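Local coordinates for phosphoprotein (Spring viremia of carp virus, PDB 7C5Z) that probably serves viral RNA replication as a polymerase cofactor and nucleoprotein chaperone, this piece being its dimeric central domain, at residues Tyr43-Ile55 with Asp67-Phe79. Numbering follows the deposited sequence.
Sequences YKNLISKMMRSLI and DLFDYQGDFLEVF
Ser48 and Lys44, one helical turn apart, make the two direct hydrogen bonds between helix 43-55 and the hairpin 67-79. Ser48 OG gives its proton to Asp70 OD2 at 2.7 Å, reaching the anti side of the carboxylate from 33° out of its plane. The other oxygen, Asp70 OD1, takes the backbone N of Gln72 in an Asx turn, so both oxygens are engaged and the carboxylate's rotation is restrained. Lys44 bends at chi3 and chi4, which curls NZ onto a lone pair of Gly73 O, 2.8 Å away in the carbonyl plane. Two waters accept from Lys44 NZ and lie where each can donate to Asp70, one near OD1 and the other near OD2, though each has other acceptors to choose from; the negative carboxylate probably favours the ammonium here.

Most of the apolar contacts lie further along the helix. Selenomethionine Met51 lays SE against Leu76 CD1 (3.9 Å) and, bending at chi3, presses CE tightly on Val78 CG2 (3.5 Å). Leu68 inserts between helix side chains: CD1 meets Met51 CE, CB lies 3.6 Å from Ile55 CD1, and CD2 sits over one face of the Arg52 guanidinium, near its rim.

Segment 43-55 runs nearly antiparallel to strand 67-70 (162°) and covers one face of the hairpin, whose strand 76-81 pairs onward with strand 28-33. Met51 also packs against Met51 of the second subunit, so the helix belongs to the dimer interface as well as to this layer.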
loop_
_atom_site.group_PDB
_atom_site.type_symbol
_atom_site.label_atom_id
_atom_site.label_comp_id
_atom_site.label_asym_id
_atom_site.label_seq_id
_atom_site.Cartn_x
_atom_site.Cartn_y
_atom_site.Cartn_z
ATOM N N TYR A 43 10.169 -7.890 3.976
ATOM C CA TYR A 43 8.798 -7.544 3.630
ATOM C C TYR A 43 8.473 -6.088 3.932
ATOM O O TYR A 43 7.662 -5.486 3.221
ATOM C CB TYR A 43 7.827 -8.474 4.344
ATOM C CG TYR A 43 7.724 -9.796 3.638
ATOM C CD1 TYR A 43 7.237 -9.868 2.341
ATOM C CD2 TYR A 43 8.145 -10.978 4.250
ATOM C CE1 TYR A 43 7.146 -11.072 1.682
ATOM C CE2 TYR A 43 8.064 -12.192 3.593
ATOM C CZ TYR A 43 7.569 -12.243 2.309
ATOM O OH TYR A 43 7.497 -13.457 1.665
ATOM N N LYS A 44 9.069 -5.506 4.971
ATOM C CA LYS A 44 8.873 -4.078 5.190
ATOM C C LYS A 44 9.355 -3.275 3.988
ATOM O O LYS A 44 8.667 -2.341 3.543
ATOM C CB LYS A 44 9.574 -3.629 6.471
ATOM C CG LYS A 44 9.144 -2.241 6.924
ATOM C CD LYS A 44 9.458 -2.001 8.389
ATOM C CE LYS A 44 10.954 -1.882 8.620
ATOM N NZ LYS A 44 11.498 -0.556 8.211
ATOM N N ASN A 45 10.516 -3.635 3.435
ATOM C CA ASN A 45 11.027 -2.934 2.260
ATOM C C ASN A 45 10.125 -3.140 1.043
ATOM O O ASN A 45 9.917 -2.205 0.254
ATOM C CB ASN A 45 12.456 -3.388 1.956
ATOM C CG ASN A 45 13.462 -2.891 2.981
ATOM O OD1 ASN A 45 13.227 -1.902 3.683
ATOM N ND2 ASN A 45 14.599 -3.581 3.073
ATOM N N LEU A 46 9.578 -4.346 0.869
ATOM C CA LEU A 46 8.650 -4.590 -0.230
ATOM C C LEU A 46 7.402 -3.737 -0.073
ATOM O O LEU A 46 6.956 -3.087 -1.028
ATOM C CB LEU A 46 8.276 -6.073 -0.294
ATOM C CG LEU A 46 7.181 -6.431 -1.296
ATOM C CD1 LEU A 46 7.594 -6.100 -2.725
ATOM C CD2 LEU A 46 6.838 -7.922 -1.182
ATOM N N ILE A 47 6.850 -3.695 1.135
ATOM C CA ILE A 47 5.654 -2.892 1.378
ATOM C C ILE A 47 5.931 -1.421 1.104
ATOM O O ILE A 47 5.113 -0.726 0.488
ATOM C CB ILE A 47 5.146 -3.133 2.810
ATOM C CG1 ILE A 47 4.554 -4.539 2.914
ATOM C CG2 ILE A 47 4.113 -2.072 3.221
ATOM C CD1 ILE A 47 4.281 -4.975 4.354
ATOM N N SER A 48 7.093 -0.925 1.538
ATOM C CA SER A 48 7.447 0.461 1.288
ATOM C C SER A 48 7.509 0.744 -0.208
ATOM O O SER A 48 6.987 1.769 -0.669
ATOM C CB SER A 48 8.779 0.781 1.972
ATOM O OG SER A 48 9.166 2.132 1.750
ATOM N N LYS A 49 8.076 -0.187 -0.988
ATOM C CA LYS A 49 8.213 0.022 -2.427
ATOM C C LYS A 49 6.865 -0.057 -3.132
ATOM O O LYS A 49 6.606 0.703 -4.076
ATOM C CB LYS A 49 9.191 -0.995 -3.011
ATOM C CG LYS A 49 10.638 -0.682 -2.679
ATOM C CD LYS A 49 11.573 -1.360 -3.655
ATOM C CE LYS A 49 13.022 -1.017 -3.354
ATOM N NZ LYS A 49 13.198 0.451 -3.153
HETATM N N MSE A 50 5.986 -0.935 -2.668
HETATM C CA MSE A 50 4.642 -1.023 -3.226
HETATM C C MSE A 50 3.851 0.248 -2.899
HETATM O O MSE A 50 3.166 0.793 -3.762
HETATM C CB MSE A 50 3.929 -2.261 -2.707
HETATM C CG MSE A 50 4.578 -3.544 -3.201
HETATM SE SE MSE A 50 3.513 -5.118 -2.751
HETATM C CE MSE A 50 1.749 -4.398 -3.214
HETATM N N MSE A 51 3.955 0.720 -1.658
HETATM C CA MSE A 51 3.279 1.968 -1.293
HETATM C C MSE A 51 3.800 3.122 -2.136
HETATM O O MSE A 51 3.012 3.926 -2.648
HETATM C CB MSE A 51 3.448 2.259 0.199
HETATM C CG MSE A 51 2.719 1.262 1.055
HETATM SE SE MSE A 51 3.014 1.552 2.969
HETATM C CE MSE A 51 2.490 3.385 3.023
ATOM N N ARG A 52 5.123 3.216 -2.292
ATOM C CA ARG A 52 5.681 4.320 -3.065
ATOM C C ARG A 52 5.192 4.285 -4.510
ATOM O O ARG A 52 4.843 5.331 -5.083
ATOM C CB ARG A 52 7.209 4.286 -2.988
ATOM C CG ARG A 52 7.866 5.520 -3.565
ATOM C CD ARG A 52 9.380 5.411 -3.515
ATOM N NE ARG A 52 9.920 5.237 -2.168
ATOM C CZ ARG A 52 10.105 6.227 -1.295
ATOM N NH1 ARG A 52 9.767 7.473 -1.606
ATOM N NH2 ARG A 52 10.626 5.968 -0.099
ATOM N N SER A 53 5.119 3.089 -5.101
ATOM C CA SER A 53 4.626 2.952 -6.468
ATOM C C SER A 53 3.162 3.363 -6.554
ATOM O O SER A 53 2.764 4.135 -7.437
ATOM C CB SER A 53 4.813 1.505 -6.948
ATOM O OG SER A 53 3.935 1.198 -8.028
ATOM N N LEU A 54 2.346 2.874 -5.625
ATOM C CA LEU A 54 0.918 3.156 -5.675
ATOM C C LEU A 54 0.632 4.639 -5.474
ATOM O O LEU A 54 -0.176 5.220 -6.205
ATOM C CB LEU A 54 0.178 2.316 -4.635
ATOM C CG LEU A 54 -1.334 2.480 -4.632
ATOM C CD1 LEU A 54 -1.953 2.197 -5.999
ATOM C CD2 LEU A 54 -1.938 1.553 -3.589
ATOM N N ILE A 55 1.262 5.276 -4.478
ATOM C CA ILE A 55 0.985 6.706 -4.284
ATOM C C ILE A 55 1.504 7.520 -5.464
ATOM O O ILE A 55 0.988 8.608 -5.748
ATOM C CB ILE A 55 1.554 7.224 -2.946
ATOM C CG1 ILE A 55 3.081 7.283 -2.982
ATOM C CG2 ILE A 55 1.062 6.377 -1.793
ATOM C CD1 ILE A 55 3.740 7.775 -1.663
ATOM N N ASP A 67 3.576 11.870 -0.981
ATOM C CA ASP A 67 4.933 11.362 -0.788
ATOM C C ASP A 67 4.986 10.372 0.369
ATOM O O ASP A 67 4.080 10.294 1.200
ATOM C CB ASP A 67 5.940 12.484 -0.528
ATOM C CG ASP A 67 7.359 12.107 -0.957
ATOM O OD1 ASP A 67 7.566 11.011 -1.546
ATOM O OD2 ASP A 67 8.275 12.921 -0.700
ATOM N N LEU A 68 6.086 9.631 0.422
ATOM C CA LEU A 68 6.306 8.600 1.422
ATOM C C LEU A 68 7.591 8.911 2.169
ATOM O O LEU A 68 8.601 9.268 1.547
ATOM C CB LEU A 68 6.405 7.225 0.761
ATOM C CG LEU A 68 6.813 6.069 1.656
ATOM C CD1 LEU A 68 5.692 5.729 2.606
ATOM C CD2 LEU A 68 7.205 4.879 0.776
ATOM N N PHE A 69 7.546 8.786 3.495
ATOM C CA PHE A 69 8.715 8.964 4.354
ATOM C C PHE A 69 9.039 7.632 5.023
ATOM O O PHE A 69 8.240 7.110 5.815
ATOM C CB PHE A 69 8.471 10.075 5.382
ATOM C CG PHE A 69 8.308 11.428 4.752
ATOM C CD1 PHE A 69 9.425 12.176 4.422
ATOM C CD2 PHE A 69 7.063 11.930 4.446
ATOM C CE1 PHE A 69 9.299 13.420 3.818
ATOM C CE2 PHE A 69 6.929 13.179 3.844
ATOM C CZ PHE A 69 8.048 13.916 3.525
ATOM N N ASP A 70 10.205 7.085 4.689
ATOM C CA ASP A 70 10.670 5.794 5.188
ATOM C C ASP A 70 12.085 5.998 5.711
ATOM O O ASP A 70 12.967 6.407 4.947
ATOM C CB ASP A 70 10.623 4.763 4.049
ATOM C CG ASP A 70 11.137 3.397 4.442
ATOM O OD1 ASP A 70 11.528 3.176 5.602
ATOM O OD2 ASP A 70 11.137 2.525 3.541
ATOM N N TYR A 71 12.291 5.782 7.016
ATOM C CA TYR A 71 13.613 5.921 7.627
ATOM C C TYR A 71 14.229 4.573 7.973
ATOM O O TYR A 71 15.191 4.521 8.750
ATOM C CB TYR A 71 13.537 6.799 8.876
ATOM C CG TYR A 71 12.849 8.117 8.615
ATOM C CD1 TYR A 71 11.464 8.229 8.737
ATOM C CD2 TYR A 71 13.571 9.245 8.221
ATOM C CE1 TYR A 71 10.820 9.414 8.485
ATOM C CE2 TYR A 71 12.910 10.466 7.970
ATOM C CZ TYR A 71 11.538 10.526 8.106
ATOM O OH TYR A 71 10.837 11.688 7.867
ATOM N N GLN A 72 13.681 3.483 7.419
ATOM C CA GLN A 72 14.080 2.115 7.750
ATOM C C GLN A 72 14.031 1.870 9.256
ATOM O O GLN A 72 14.956 1.316 9.861
ATOM C CB GLN A 72 15.457 1.802 7.157
ATOM C CG GLN A 72 15.497 2.163 5.676
ATOM C CD GLN A 72 16.306 1.210 4.817
ATOM O OE1 GLN A 72 17.322 0.670 5.252
ATOM N NE2 GLN A 72 15.861 1.014 3.574
ATOM N N GLY A 73 12.914 2.273 9.860
ATOM C CA GLY A 73 12.670 2.111 11.282
ATOM C C GLY A 73 11.342 1.409 11.508
ATOM O O GLY A 73 10.942 0.524 10.742
ATOM N N ASP A 74 10.650 1.801 12.580
ATOM C CA ASP A 74 9.446 1.079 12.976
ATOM C C ASP A 74 8.152 1.704 12.465
ATOM O O ASP A 74 7.071 1.302 12.911
ATOM C CB ASP A 74 9.376 0.900 14.502
ATOM C CG ASP A 74 9.392 2.208 15.272
ATOM O OD1 ASP A 74 8.815 3.217 14.812
ATOM O OD2 ASP A 74 9.966 2.206 16.385
ATOM N N PHE A 75 8.219 2.651 11.537
ATOM C CA PHE A 75 6.994 3.192 10.958
ATOM C C PHE A 75 7.222 3.568 9.498
ATOM O O PHE A 75 8.357 3.718 9.038
ATOM C CB PHE A 75 6.474 4.403 11.749
ATOM C CG PHE A 75 7.333 5.632 11.620
ATOM C CD1 PHE A 75 7.107 6.549 10.608
ATOM C CD2 PHE A 75 8.351 5.869 12.529
ATOM C CE1 PHE A 75 7.888 7.694 10.508
ATOM C CE2 PHE A 75 9.136 6.994 12.427
ATOM C CZ PHE A 75 8.905 7.905 11.418
ATOM N N LEU A 76 6.117 3.704 8.772
ATOM C CA LEU A 76 6.080 4.318 7.448
ATOM C C LEU A 76 5.074 5.454 7.491
ATOM O O LEU A 76 4.032 5.339 8.144
ATOM C CB LEU A 76 5.679 3.309 6.352
ATOM C CG LEU A 76 6.667 2.147 6.142
ATOM C CD1 LEU A 76 6.034 0.991 5.364
ATOM C CD2 LEU A 76 7.944 2.653 5.461
ATOM N N GLU A 77 5.367 6.552 6.808
ATOM C CA GLU A 77 4.515 7.732 6.894
ATOM C C GLU A 77 4.217 8.277 5.506
ATOM O O GLU A 77 5.132 8.469 4.701
ATOM C CB GLU A 77 5.182 8.799 7.754
ATOM C CG GLU A 77 4.367 10.043 7.940
ATOM C CD GLU A 77 5.039 10.986 8.904
ATOM O OE1 GLU A 77 4.644 10.996 10.082
ATOM O OE2 GLU A 77 5.979 11.704 8.485
ATOM N N VAL A 78 2.941 8.527 5.220
ATOM C CA VAL A 78 2.511 9.076 3.936
ATOM C C VAL A 78 2.076 10.524 4.145
ATOM O O VAL A 78 1.373 10.828 5.116
ATOM C CB VAL A 78 1.381 8.240 3.320
ATOM C CG1 VAL A 78 0.885 8.863 2.019
ATOM C CG2 VAL A 78 1.871 6.818 3.051
ATOM N N PHE A 79 2.516 11.417 3.253
ATOM C CA PHE A 79 2.110 12.820 3.270
ATOM C C PHE A 79 1.090 13.077 2.166
ATOM O O PHE A 79 1.350 12.803 0.987
ATOM C CB PHE A 79 3.321 13.745 3.115
ATOM C CG PHE A 79 2.966 15.186 2.964
ATOM C CD1 PHE A 79 2.541 15.926 4.058
ATOM C CD2 PHE A 79 3.054 15.806 1.724
ATOM C CE1 PHE A 79 2.219 17.268 3.924
ATOM C CE2 PHE A 79 2.724 17.156 1.584
ATOM C CZ PHE A 79 2.314 17.876 2.667
HETATM O O HOH W 1 10.396 1.889 7.994
HETATM O O HOH W 2 11.277 0.094 5.329
#